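PDB 2YGK: DNA double-strand break repair nuclease NurA from Sulfolobus solfataricus, which cuts linear DNA as a manganese-dependent nuclease, probably acting with HerA to resect 5' strands at double-strand breaks for repair. Local coordinates for residues E37-Y42 and Y260-N265; G59-R64 and L110-L115; G134-K139 and M254-F259; K202-R207 and V269-I274; D208-G211 and P215-T218. All coordinates share one frame; numbering follows the deposited sequence.

Contact 1: E37-Y42 and Y260-N265; sequences EYWNEY and YTRLDN
The indole of Trp39 turns its edge to the backbone of strand 255-262: Thr261 C lies near the ring plane, 4.1 Å from Trp39 CH2. Two polar atoms approach the same six-membered ring obliquely, Tyr260 O at 3.7 Å from Trp39 CZ3 and Arg262 NH1 at 3.5 Å from Trp39 CZ2. The guanidinium of Arg262 does not lie flat on the indole. Its plane is tilted by 66° against the ring, and the two side chains cross at about a right angle. The root of the arginine chain touches as well, Arg262 CB standing 4.0 Å from Trp39 CZ2. From there the arginine runs out extended and then bends at chi3 (-67°), which swings NH1 back beside the tryptophan.

The backbones themselves stay apart. Strand 39-41, at the edge of the sheet within this chain, and residues 260-262 of strand 255-262 run in roughly the same direction, their short axes 9.0 Å apart, because strand 228-236 lies between them. Trp39 therefore reaches across one intervening strand, and Leu220 and Thr224 also pack on it.

The chemistry is that of van der Waals packing against a buried cation whose polar needs are met by other groups. Arg262 NH1 binds Thr224 OG1 and Lys226 O, NH2 binds Leu220 O, and NE binds Lys267 O. The carbonyls of Leu220 and Lys226, with that of Lys267 from the loop before strand 270-275, probably stabilise the positive charge, while the indole adds apolar contact beside NH1.

Contact 2: G59-R64 and L110-L115; sequences GGSFGR and LLMEAL
Met112, a selenomethionine in this crystal, carries the helix side of the contact, and its selenium rests on the backbone of Gly59 and Gly60. The interactions are van der Waals in kind. Against main chain, SE of Met112 lies 3.4 Å from Gly59 C and equally near Gly60 N, while CG of Met112 comes to 3.6 Å from Gly60 O. Against side chain, SE of Met112 meets Ser61 CB at 3.7 Å. With CG anti to the backbone N (chi1 179°) and chi2 extended as well (-161°), the Met112 chain carries its selenium straight out onto the strand.

A steric condition goes with this. The methionine occupies the place where a side chain on Gly59 would have to go: a beta carbon there would come within 2.9 Å of Met112 CG, so the bare backbone lets the helix settle close. The axes of the two segments approach to 8.1 Å and run nearly antiparallel, at 156°.

Helix 104-123 follows three successive antiparallel strands, 54-65, 70-82 and 85-98, and packs back on the first of them. This is the topology of the RNase H-like fold, in which the first strand brings an acidic residue to the metal site; here Asp58, the neighbour of Gly59, binds manganese together with Asp133.

Contact 3: G134-K139 and M254-F259; sequences GSLSKK and MEYTTF
Leu136 lays its CD2 methyl over one face of the Tyr256 ring in a CH-pi contact, 3.8 Å from the ring centroid and 20° off the normal. The methyl sits toward the CB end of the ring, 3.6 Å from Tyr256 CG, and the two side chains slide past each other in opposite directions. At the other end of the ring the phenol shares water 1 with the first turn of the helix: the water accepts from Ser137 N at 2.8 Å and lies 3.1 Å from Tyr256 OH. An amide left without an acceptor in its own helix is thereby joined to the strand.

Tyr256 is aimed at the helix by a chi1 of 66°, which puts CG in the crowded position between backbone N and carbonyl carbon. A leucine in its place would probably leave water 1 without its phenol partner and strip the flat surface from beneath the Leu136 methyl.

In the next shell Ser135 is the N-cap, its OG accepting from Lys138 N at 3.1 Å, and Asp273 OD2 takes up Leu136 N. Helix 136-140 directly follows strand 129-133, which ends in the metal ligand Asp133. The helix lies over one face of the sheet, with Leu136 touching Trp199 of strand 197-201 and Val275 of strand 270-275 before it meets Tyr256 on strand 255-262.

Contact 4: K202-R207 and V269-I274; sequences KVSRGR and VIRVDI
An ST turn at Ser204, in the loop that leaves sheet strand 197-201, receives the guanidinium of Arg271 from the neighbouring strand 270-275. Ser204 OG accepts from Gly206 N, two residues on, at 3.1 Å, which closes the turn. The same oxygen accepts from Arg271 NH1 at 3.0 Å, with an N-H...O angle of 148° and the oxygen close to the guanidinium plane. One buried hydroxyl thus holds the loop in shape and ties it to the sheet. Ser204 places OG there by setting it anti to the backbone N (chi1 176°), while Arg271 reaches it on a chain extended from CG to NE.

On its other side the guanidinium is fixed by Asp273, which stands two residues along the same strand. Gripped at both NH1 and NE, the group is probably held against turning about its last bonds. Asp273 also accepts from Thr258 OG1, so this carboxylate is likely to remain charged and to balance the arginine.

At the start of the loop, where it parts from the sheet, the CA atoms of Lys202 and Ile270 are 5.0 Å apart. Lys202 CB leaves the backbone away from strand 270-275, the amino end makes a cation-pi contact with Tyr298, and the side chain is about 6 Å from that of the manganese ligand Asp133. Farther on, Arg205 and Arg207 pack on Gly101 and Pro100 of the second subunit.

The salt bridge is nearly straight: Arg271 NE donates to the syn lone pair of Asp273 OD1 at 3.1 Å and 177°.

Contact 5: D208-G211 and P215-T218; sequences DLFG and PDIT
Asp216, the first residue of helix 216-223 after the N-cap residue Pro215, extends its carboxylate back into the turn 208-211 and accepts hydrogen bonds from two consecutive backbone amides. This is the tight part of the contact. Leu209 N donates to Asp216 OD2 at 3.0 Å, on the syn side but well out of the carboxylate plane, and Phe210 N donates to Asp216 OD1 at 3.1 Å from above that plane. With an N-H...O angle of 162° for Leu209 and 164° for Phe210, both bonds are fairly straight, and one on each oxygen keeps the carboxylate from turning. Leu209 CB packs 3.5 Å from Asp216 OD2. Phe210 CD2 comes obliquely to 3.1 Å from Asp216 OD1, its ring standing steeply, at 77°, to the carboxylate. Without that carboxylate, as with an alanine here, the amides of Leu209 and Phe210 are likely to lose their acceptors, and the turn would be less firmly held against the helix start.

Asp208 and Gly211 form the looser, exposed side. Asp208 N is near Asp216 OD2 but badly angled for a bond, and the Asp208 side chain turns instead to a salt bridge with Lys235. Gly211, at positive phi, only skirts the carboxylate. Phe210 also meets the ring of Tyr38, while buried Pro215 faces Pro100 of the second subunit. The two acids keep their distance, Asp208 OD2 lying 5.6 Å from Asp216 OD2.

Contacts 1 to 4 all reach the large mixed sheet of the chain. Contact 2 closes first along the chain, at the manganese end; its centre is 33 Å from that of contact 1, on the opposite side of the chain's centre. Contacts 1 and 3 share strand 255-262, contact 3 falling between the two segments of contact 1. Contact 4 uses the adjacent strand 270-275, and its segments alternate with those of both. The centres of contacts 3 and 4 are 9 Å apart, joined by the backbone bond between Phe259 O and Val272 N. Contact 5 continues the loop of contact 4, also 9 Å away, and both touch the second subunit. The loop after strand 197-201 thus links the sheet to the dimer interface.

Contact 1: E37-Y42 and Y260-N265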
# COMPACT_ATOMS: atom_id res chain seq x y z
N GLU A 37 -10.03 -26.74 23.46
CA GLU A 37 -9.25 -27.93 23.14
C GLU A 37 -7.80 -27.54 22.87
O GLU A 37 -6.89 -28.12 23.42
CB GLU A 37 -9.78 -28.63 21.87
CG GLU A 37 -11.28 -29.05 21.88
CD GLU A 37 -11.55 -30.40 22.48
OE1 GLU A 37 -10.59 -31.12 22.82
OE2 GLU A 37 -12.74 -30.73 22.62
N TYR A 38 -7.61 -26.53 22.03
CA TYR A 38 -6.28 -26.14 21.53
C TYR A 38 -5.59 -25.01 22.28
O TYR A 38 -4.57 -24.54 21.81
CB TYR A 38 -6.37 -25.65 20.09
CG TYR A 38 -6.55 -26.65 18.99
CD1 TYR A 38 -6.72 -28.01 19.22
CD2 TYR A 38 -6.56 -26.20 17.69
CE1 TYR A 38 -6.88 -28.89 18.13
CE2 TYR A 38 -6.72 -27.04 16.63
CZ TYR A 38 -6.88 -28.37 16.84
OH TYR A 38 -7.05 -29.14 15.71
N TRP A 39 -6.15 -24.54 23.39
CA TRP A 39 -5.49 -23.53 24.24
C TRP A 39 -5.04 -24.10 25.60
O TRP A 39 -5.75 -24.91 26.23
CB TRP A 39 -6.42 -22.35 24.45
CG TRP A 39 -5.83 -21.15 25.17
CD1 TRP A 39 -6.19 -20.69 26.41
CD2 TRP A 39 -4.85 -20.24 24.68
NE1 TRP A 39 -5.46 -19.56 26.72
CE2 TRP A 39 -4.63 -19.27 25.67
CE3 TRP A 39 -4.12 -20.15 23.50
CZ2 TRP A 39 -3.70 -18.22 25.52
CZ3 TRP A 39 -3.20 -19.10 23.33
CH2 TRP A 39 -3.00 -18.15 24.35
N ASN A 40 -3.87 -23.68 26.06
CA ASN A 40 -3.34 -24.10 27.34
C ASN A 40 -3.15 -22.91 28.25
O ASN A 40 -2.39 -22.00 27.93
CB ASN A 40 -2.01 -24.83 27.15
CG ASN A 40 -2.15 -26.07 26.30
OD1 ASN A 40 -2.51 -27.17 26.79
ND2 ASN A 40 -1.89 -25.91 24.98
N GLU A 41 -3.86 -22.91 29.37
CA GLU A 41 -3.67 -21.88 30.39
C GLU A 41 -2.30 -22.06 31.00
O GLU A 41 -1.86 -23.18 31.21
CB GLU A 41 -4.76 -21.96 31.45
CG GLU A 41 -6.09 -21.49 30.94
CD GLU A 41 -7.23 -21.61 31.94
OE1 GLU A 41 -6.99 -21.47 33.18
OE2 GLU A 41 -8.39 -21.85 31.46
N TYR A 42 -1.62 -20.97 31.25
CA TYR A 42 -0.37 -21.00 31.98
C TYR A 42 -0.26 -19.72 32.77
O TYR A 42 0.33 -18.75 32.33
CB TYR A 42 0.82 -21.18 31.05
CG TYR A 42 2.13 -21.33 31.77
CD1 TYR A 42 2.29 -22.30 32.76
CD2 TYR A 42 3.20 -20.52 31.48
CE1 TYR A 42 3.50 -22.45 33.43
CE2 TYR A 42 4.42 -20.65 32.15
CZ TYR A 42 4.56 -21.62 33.12
OH TYR A 42 5.76 -21.79 33.79
N TYR A 260 1.11 -19.69 19.42
CA TYR A 260 0.51 -18.43 19.81
C TYR A 260 0.53 -18.34 21.30
O TYR A 260 0.26 -19.31 21.99
CB TYR A 260 -0.89 -18.38 19.34
CG TYR A 260 -0.98 -18.33 17.86
CD1 TYR A 260 -0.85 -17.09 17.17
CD2 TYR A 260 -1.18 -19.48 17.12
CE1 TYR A 260 -0.95 -17.03 15.79
CE2 TYR A 260 -1.30 -19.41 15.71
CZ TYR A 260 -1.17 -18.18 15.06
OH TYR A 260 -1.28 -18.12 13.68
N THR A 261 0.85 -17.19 21.84
CA THR A 261 0.90 -17.07 23.29
C THR A 261 0.30 -15.74 23.64
O THR A 261 0.32 -14.81 22.83
CB THR A 261 2.38 -17.18 23.84
OG1 THR A 261 2.42 -17.12 25.29
CG2 THR A 261 3.22 -16.09 23.23
N ARG A 262 -0.30 -15.70 24.83
CA ARG A 262 -0.69 -14.50 25.50
C ARG A 262 0.14 -14.49 26.74
O ARG A 262 0.04 -15.43 27.52
CB ARG A 262 -2.17 -14.57 25.89
CG ARG A 262 -2.63 -13.38 26.75
CD ARG A 262 -4.09 -13.44 27.09
NE ARG A 262 -5.01 -13.28 25.94
CZ ARG A 262 -5.79 -14.23 25.41
NH1 ARG A 262 -5.80 -15.47 25.89
NH2 ARG A 262 -6.59 -13.94 24.37
N LEU A 263 0.94 -13.44 26.93
CA LEU A 263 1.90 -13.36 28.05
C LEU A 263 1.26 -12.90 29.34
O LEU A 263 1.84 -13.11 30.41
CB LEU A 263 3.04 -12.41 27.73
CG LEU A 263 3.82 -12.87 26.49
CD1 LEU A 263 4.65 -11.75 26.01
CD2 LEU A 263 4.65 -14.14 26.72
N ASP A 264 0.08 -12.30 29.24
CA ASP A 264 -0.55 -11.59 30.35
C ASP A 264 -2.07 -11.67 30.20
O ASP A 264 -2.62 -11.42 29.10
CB ASP A 264 -0.08 -10.16 30.32
CG ASP A 264 -0.65 -9.33 31.43
OD1 ASP A 264 -1.43 -9.85 32.26
OD2 ASP A 264 -0.31 -8.11 31.45
N ASN A 265 -2.74 -12.05 31.29
CA ASN A 265 -4.19 -12.18 31.33
C ASN A 265 -4.87 -10.99 30.70
O ASN A 265 -4.62 -9.88 31.09
CB ASN A 265 -4.66 -12.27 32.77
CG ASN A 265 -4.47 -13.65 33.38
OD1 ASN A 265 -4.18 -14.64 32.69
ND2 ASN A 265 -4.69 -13.75 34.68

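Contact 2: G59-R64 and L110-L115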
# COMPACT_ATOMS: atom_id res chain seq x y z
N GLY A 59 12.55 -2.21 12.50
CA GLY A 59 12.89 -1.24 11.46
C GLY A 59 11.75 -0.35 11.03
O GLY A 59 10.57 -0.67 11.27
N GLY A 60 12.13 0.76 10.41
CA GLY A 60 11.19 1.79 9.96
C GLY A 60 11.64 2.30 8.62
O GLY A 60 12.84 2.26 8.33
N SER A 61 10.70 2.80 7.82
CA SER A 61 10.98 3.24 6.48
C SER A 61 9.84 4.04 5.88
O SER A 61 8.73 3.96 6.34
CB SER A 61 11.16 2.04 5.55
OG SER A 61 9.87 1.63 5.12
N PHE A 62 10.15 4.79 4.83
CA PHE A 62 9.13 5.47 4.07
C PHE A 62 9.75 5.94 2.77
O PHE A 62 10.96 6.07 2.66
CB PHE A 62 8.52 6.64 4.85
CG PHE A 62 9.22 7.94 4.66
CD1 PHE A 62 10.38 8.22 5.39
CD2 PHE A 62 8.74 8.87 3.73
CE1 PHE A 62 11.06 9.44 5.20
CE2 PHE A 62 9.41 10.09 3.51
CZ PHE A 62 10.58 10.37 4.25
N GLY A 63 8.89 6.20 1.81
CA GLY A 63 9.30 6.77 0.54
C GLY A 63 8.19 7.61 -0.03
O GLY A 63 7.05 7.18 -0.03
N ARG A 64 8.53 8.82 -0.46
CA ARG A 64 7.54 9.73 -1.01
C ARG A 64 7.82 10.02 -2.49
O ARG A 64 8.89 10.51 -2.83
CB ARG A 64 7.48 11.03 -0.20
CG ARG A 64 6.22 11.80 -0.52
CD ARG A 64 6.09 13.14 0.19
NE ARG A 64 5.04 13.96 -0.45
CZ ARG A 64 5.20 15.19 -0.96
NH1 ARG A 64 6.36 15.84 -0.90
NH2 ARG A 64 4.16 15.81 -1.52
N LEU A 110 12.39 -3.85 1.55
CA LEU A 110 13.36 -4.94 1.54
C LEU A 110 14.71 -4.41 2.00
O LEU A 110 15.48 -5.11 2.66
CB LEU A 110 13.49 -5.55 0.15
CG LEU A 110 12.30 -6.42 -0.24
CD1 LEU A 110 12.24 -6.71 -1.74
CD2 LEU A 110 12.29 -7.69 0.54
N LEU A 111 15.02 -3.18 1.62
CA LEU A 111 16.22 -2.52 2.10
C LEU A 111 16.17 -2.36 3.62
O LEU A 111 17.16 -2.65 4.32
CB LEU A 111 16.37 -1.20 1.40
CG LEU A 111 17.53 -0.29 1.75
CD1 LEU A 111 18.85 -1.02 1.94
CD2 LEU A 111 17.62 0.76 0.62
N MSE A 112 15.01 -1.99 4.15
CA MSE A 112 14.83 -1.89 5.59
C MSE A 112 15.05 -3.27 6.24
O MSE A 112 15.80 -3.38 7.19
CB MSE A 112 13.46 -1.32 5.91
CG MSE A 112 13.13 -1.20 7.41
SE MSE A 112 11.17 -1.02 7.70
CE MSE A 112 10.71 -2.69 6.75
N GLU A 113 14.44 -4.31 5.69
CA GLU A 113 14.59 -5.65 6.22
C GLU A 113 16.08 -6.08 6.24
O GLU A 113 16.58 -6.58 7.24
CB GLU A 113 13.65 -6.62 5.46
CG GLU A 113 12.16 -6.69 6.12
CD GLU A 113 10.94 -6.46 5.13
OE1 GLU A 113 11.11 -6.58 3.89
OE2 GLU A 113 9.79 -6.19 5.63
N ALA A 114 16.81 -5.79 5.17
CA ALA A 114 18.25 -5.97 5.14
C ALA A 114 18.98 -5.41 6.36
O ALA A 114 19.84 -6.09 6.91
CB ALA A 114 18.80 -5.37 3.88
N LEU A 115 18.65 -4.20 6.80
CA LEU A 115 19.37 -3.57 7.90
C LEU A 115 19.03 -4.22 9.23
O LEU A 115 19.90 -4.39 10.10
CB LEU A 115 19.09 -2.07 7.97
CG LEU A 115 19.58 -1.22 6.80
CD1 LEU A 115 19.11 0.23 7.00
CD2 LEU A 115 21.09 -1.27 6.64

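Contact 3: G134-K139 and M254-F259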
# COMPACT_ATOMS: atom_id res chain seq x y z
N GLY A 134 8.11 -9.47 13.23
CA GLY A 134 7.71 -10.09 11.99
C GLY A 134 7.89 -11.60 11.96
O GLY A 134 8.74 -12.17 12.65
N SER A 135 7.11 -12.24 11.10
CA SER A 135 7.13 -13.70 10.99
C SER A 135 8.31 -14.22 10.18
O SER A 135 8.82 -13.52 9.29
CB SER A 135 5.88 -14.16 10.30
OG SER A 135 5.82 -13.48 9.03
N LEU A 136 8.72 -15.46 10.46
CA LEU A 136 9.74 -16.12 9.66
C LEU A 136 9.34 -16.13 8.17
O LEU A 136 10.08 -15.69 7.33
CB LEU A 136 9.99 -17.55 10.18
CG LEU A 136 11.18 -18.36 9.63
CD1 LEU A 136 12.46 -17.50 9.59
CD2 LEU A 136 11.42 -19.62 10.44
N SER A 137 8.14 -16.60 7.88
CA SER A 137 7.63 -16.70 6.51
C SER A 137 7.73 -15.38 5.80
O SER A 137 8.17 -15.35 4.68
CB SER A 137 6.16 -17.17 6.49
OG SER A 137 5.38 -16.64 7.61
N LYS A 138 7.35 -14.28 6.44
CA LYS A 138 7.37 -13.00 5.74
C LYS A 138 8.78 -12.45 5.52
O LYS A 138 9.06 -11.87 4.48
CB LYS A 138 6.42 -11.95 6.39
CG LYS A 138 4.99 -11.92 5.71
CD LYS A 138 3.90 -11.20 6.55
CE LYS A 138 2.46 -11.61 6.12
NZ LYS A 138 1.44 -11.51 7.25
N LYS A 139 9.67 -12.64 6.48
CA LYS A 139 11.06 -12.16 6.38
C LYS A 139 11.84 -12.88 5.28
O LYS A 139 12.72 -12.28 4.63
CB LYS A 139 11.80 -12.35 7.70
CG LYS A 139 11.31 -11.47 8.83
CD LYS A 139 11.89 -10.07 8.79
CE LYS A 139 11.00 -9.02 9.48
NZ LYS A 139 11.59 -8.57 10.77
N MSE A 254 14.49 -26.32 6.43
CA MSE A 254 14.29 -25.81 7.77
C MSE A 254 12.85 -26.09 8.10
O MSE A 254 11.95 -25.73 7.34
CB MSE A 254 14.66 -24.33 7.95
CG MSE A 254 16.16 -24.12 8.26
SE MSE A 254 17.08 -25.54 9.35
CE MSE A 254 18.91 -24.93 9.13
N GLU A 255 12.66 -26.81 9.19
CA GLU A 255 11.37 -26.98 9.81
C GLU A 255 11.38 -26.10 11.05
O GLU A 255 12.33 -26.13 11.84
CB GLU A 255 11.11 -28.45 10.18
CG GLU A 255 10.63 -29.30 9.00
CD GLU A 255 9.97 -30.61 9.44
OE1 GLU A 255 10.56 -31.38 10.25
OE2 GLU A 255 8.84 -30.87 8.97
N TYR A 256 10.32 -25.32 11.21
CA TYR A 256 10.20 -24.48 12.38
C TYR A 256 8.90 -24.73 13.11
O TYR A 256 8.02 -25.42 12.62
CB TYR A 256 10.37 -23.01 12.01
CG TYR A 256 9.31 -22.40 11.13
CD1 TYR A 256 9.28 -22.65 9.77
CD2 TYR A 256 8.39 -21.52 11.66
CE1 TYR A 256 8.31 -22.07 8.95
CE2 TYR A 256 7.43 -20.93 10.87
CZ TYR A 256 7.38 -21.20 9.51
OH TYR A 256 6.42 -20.59 8.74
N THR A 257 8.83 -24.18 14.32
CA THR A 257 7.66 -24.32 15.15
C THR A 257 6.98 -22.97 15.33
O THR A 257 7.65 -21.96 15.56
CB THR A 257 8.03 -24.88 16.52
OG1 THR A 257 8.69 -26.13 16.36
CG2 THR A 257 6.79 -25.11 17.34
N THR A 258 5.65 -22.97 15.23
CA THR A 258 4.87 -21.82 15.57
C THR A 258 4.02 -22.16 16.80
O THR A 258 3.53 -23.27 16.94
CB THR A 258 3.99 -21.37 14.38
OG1 THR A 258 4.84 -21.09 13.25
CG2 THR A 258 3.22 -20.12 14.72
N PHE A 259 3.90 -21.21 17.71
CA PHE A 259 2.81 -21.23 18.68
C PHE A 259 2.31 -19.81 18.86
O PHE A 259 3.00 -18.86 18.50
CB PHE A 259 3.23 -21.82 20.02
CG PHE A 259 4.33 -21.08 20.71
CD1 PHE A 259 5.65 -21.34 20.42
CD2 PHE A 259 4.05 -20.14 21.67
CE1 PHE A 259 6.70 -20.63 21.07
CE2 PHE A 259 5.10 -19.45 22.33
CZ PHE A 259 6.41 -19.69 22.01
O HOH W 1 6.34 -17.67 9.77

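Contact 4: K202-R207 and V269-I274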
# COMPACT_ATOMS: atom_id res chain seq x y z
N LYS A 202 2.42 -9.41 15.93
CA LYS A 202 1.12 -9.02 16.43
C LYS A 202 0.00 -9.44 15.48
O LYS A 202 -1.13 -9.61 15.90
CB LYS A 202 1.09 -7.50 16.62
CG LYS A 202 2.09 -6.94 17.65
CD LYS A 202 2.20 -5.36 17.65
CE LYS A 202 2.32 -4.82 19.13
NZ LYS A 202 2.51 -3.30 19.21
N VAL A 203 0.33 -9.63 14.22
CA VAL A 203 -0.63 -9.93 13.15
C VAL A 203 -0.26 -11.24 12.46
O VAL A 203 0.90 -11.61 12.41
CB VAL A 203 -0.61 -8.78 12.11
CG1 VAL A 203 -1.40 -9.13 10.86
CG2 VAL A 203 -1.16 -7.51 12.76
N SER A 204 -1.24 -11.96 11.93
CA SER A 204 -0.96 -13.16 11.16
C SER A 204 -2.18 -13.67 10.41
O SER A 204 -3.30 -13.47 10.84
CB SER A 204 -0.44 -14.25 12.07
OG SER A 204 -0.24 -15.45 11.33
N ARG A 205 -1.91 -14.34 9.28
CA ARG A 205 -2.93 -14.91 8.39
C ARG A 205 -2.94 -16.44 8.51
O ARG A 205 -3.54 -17.14 7.67
CB ARG A 205 -2.65 -14.51 6.93
CG ARG A 205 -2.84 -13.03 6.61
CD ARG A 205 -2.92 -12.75 5.08
NE ARG A 205 -3.39 -11.38 4.82
CZ ARG A 205 -2.61 -10.30 4.88
NH1 ARG A 205 -1.30 -10.40 5.16
NH2 ARG A 205 -3.14 -9.10 4.66
N GLY A 206 -2.28 -16.97 9.53
CA GLY A 206 -2.23 -18.40 9.73
C GLY A 206 -3.59 -19.00 10.03
O GLY A 206 -4.42 -18.38 10.68
N ARG A 207 -3.80 -20.21 9.52
CA ARG A 207 -5.03 -20.99 9.72
C ARG A 207 -4.71 -22.44 10.01
O ARG A 207 -5.61 -23.29 10.05
CB ARG A 207 -5.94 -20.86 8.49
CG ARG A 207 -6.65 -19.50 8.42
CD ARG A 207 -7.23 -19.18 7.08
NE ARG A 207 -7.99 -17.92 7.09
CZ ARG A 207 -7.45 -16.71 6.99
NH1 ARG A 207 -6.14 -16.55 6.89
NH2 ARG A 207 -8.24 -15.64 7.02
N VAL A 269 -2.79 -11.58 21.90
CA VAL A 269 -2.09 -12.79 21.59
C VAL A 269 -1.06 -12.44 20.52
O VAL A 269 -1.37 -11.69 19.56
CB VAL A 269 -3.05 -13.85 21.04
CG1 VAL A 269 -2.30 -15.09 20.60
CG2 VAL A 269 -4.17 -14.22 22.08
N ILE A 270 0.14 -12.99 20.67
CA ILE A 270 1.19 -12.86 19.66
C ILE A 270 1.56 -14.23 19.08
O ILE A 270 1.37 -15.26 19.73
CB ILE A 270 2.44 -12.22 20.25
CG1 ILE A 270 3.05 -13.10 21.33
CG2 ILE A 270 2.11 -10.87 20.84
CD1 ILE A 270 4.32 -12.51 22.01
N ARG A 271 2.07 -14.22 17.84
CA ARG A 271 2.61 -15.41 17.19
C ARG A 271 4.11 -15.48 17.42
O ARG A 271 4.82 -14.48 17.26
CB ARG A 271 2.38 -15.33 15.69
CG ARG A 271 2.76 -16.61 14.94
CD ARG A 271 2.73 -16.41 13.42
NE ARG A 271 3.26 -17.59 12.72
CZ ARG A 271 2.64 -18.26 11.75
NH1 ARG A 271 1.43 -17.89 11.28
NH2 ARG A 271 3.24 -19.33 11.24
N VAL A 272 4.62 -16.65 17.77
CA VAL A 272 6.07 -16.83 17.88
C VAL A 272 6.50 -17.94 16.95
O VAL A 272 5.94 -19.03 17.02
CB VAL A 272 6.48 -17.23 19.29
CG1 VAL A 272 7.95 -17.40 19.33
CG2 VAL A 272 6.04 -16.20 20.34
N ASP A 273 7.48 -17.68 16.10
CA ASP A 273 8.14 -18.72 15.31
C ASP A 273 9.53 -18.91 15.84
O ASP A 273 10.25 -17.95 16.05
CB ASP A 273 8.26 -18.33 13.85
CG ASP A 273 6.92 -18.04 13.19
OD1 ASP A 273 5.96 -18.65 13.68
OD2 ASP A 273 6.86 -17.19 12.23
N ILE A 274 9.93 -20.15 16.03
CA ILE A 274 11.26 -20.46 16.52
C ILE A 274 11.78 -21.63 15.69
O ILE A 274 11.12 -22.63 15.59
CB ILE A 274 11.22 -20.75 18.07
CG1 ILE A 274 12.52 -21.34 18.58
CG2 ILE A 274 10.13 -21.68 18.44
CD1 ILE A 274 12.51 -21.48 20.10

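Contact 5: D208-G211 and P215-T218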
# COMPACT_ATOMS: atom_id res chain seq x y z
N ASP A 208 -3.43 -22.72 10.23
CA ASP A 208 -2.96 -24.06 10.50
C ASP A 208 -3.79 -24.70 11.56
O ASP A 208 -4.11 -25.88 11.45
CB ASP A 208 -1.51 -24.05 10.97
CG ASP A 208 -0.54 -23.85 9.82
OD1 ASP A 208 -0.52 -24.73 8.92
OD2 ASP A 208 0.20 -22.84 9.82
N LEU A 209 -4.15 -23.93 12.59
CA LEU A 209 -4.86 -24.52 13.73
C LEU A 209 -6.29 -24.87 13.40
O LEU A 209 -6.63 -26.05 13.35
CB LEU A 209 -4.82 -23.61 14.97
CG LEU A 209 -3.55 -23.65 15.80
CD1 LEU A 209 -3.78 -22.85 17.06
CD2 LEU A 209 -3.14 -25.10 16.10
N PHE A 210 -7.10 -23.84 13.15
CA PHE A 210 -8.54 -23.99 13.09
C PHE A 210 -9.11 -24.07 11.69
O PHE A 210 -10.23 -24.54 11.52
CB PHE A 210 -9.20 -22.83 13.81
CG PHE A 210 -8.72 -22.65 15.21
CD1 PHE A 210 -9.05 -23.56 16.20
CD2 PHE A 210 -7.96 -21.55 15.54
CE1 PHE A 210 -8.61 -23.39 17.51
CE2 PHE A 210 -7.51 -21.37 16.84
CZ PHE A 210 -7.85 -22.28 17.83
N GLY A 211 -8.38 -23.59 10.69
CA GLY A 211 -8.81 -23.71 9.29
C GLY A 211 -10.15 -23.05 8.99
O GLY A 211 -11.04 -23.67 8.41
N PRO A 215 -8.30 -15.56 10.77
CA PRO A 215 -7.04 -16.15 11.22
C PRO A 215 -7.07 -16.65 12.68
O PRO A 215 -7.89 -16.20 13.50
CB PRO A 215 -6.03 -15.01 11.03
CG PRO A 215 -6.83 -13.78 10.96
CD PRO A 215 -8.15 -14.13 10.42
N ASP A 216 -6.17 -17.59 12.96
CA ASP A 216 -6.10 -18.32 14.24
C ASP A 216 -5.91 -17.38 15.41
O ASP A 216 -6.50 -17.56 16.49
CB ASP A 216 -4.93 -19.29 14.25
CG ASP A 216 -5.12 -20.45 13.30
OD1 ASP A 216 -6.27 -20.87 13.04
OD2 ASP A 216 -4.09 -20.96 12.81
N ILE A 217 -5.07 -16.38 15.16
CA ILE A 217 -4.68 -15.40 16.15
C ILE A 217 -5.90 -14.61 16.57
O ILE A 217 -6.02 -14.26 17.74
CB ILE A 217 -3.54 -14.48 15.65
CG1 ILE A 217 -2.88 -13.73 16.82
CG2 ILE A 217 -4.03 -13.51 14.58
CD1 ILE A 217 -1.66 -12.82 16.42
N THR A 218 -6.83 -14.37 15.63
CA THR A 218 -8.08 -13.67 15.94
C THR A 218 -9.07 -14.58 16.67
O THR A 218 -9.78 -14.16 17.59
CB THR A 218 -8.74 -13.15 14.66
OG1 THR A 218 -7.85 -12.25 13.98
CG2 THR A 218 -10.04 -12.45 14.96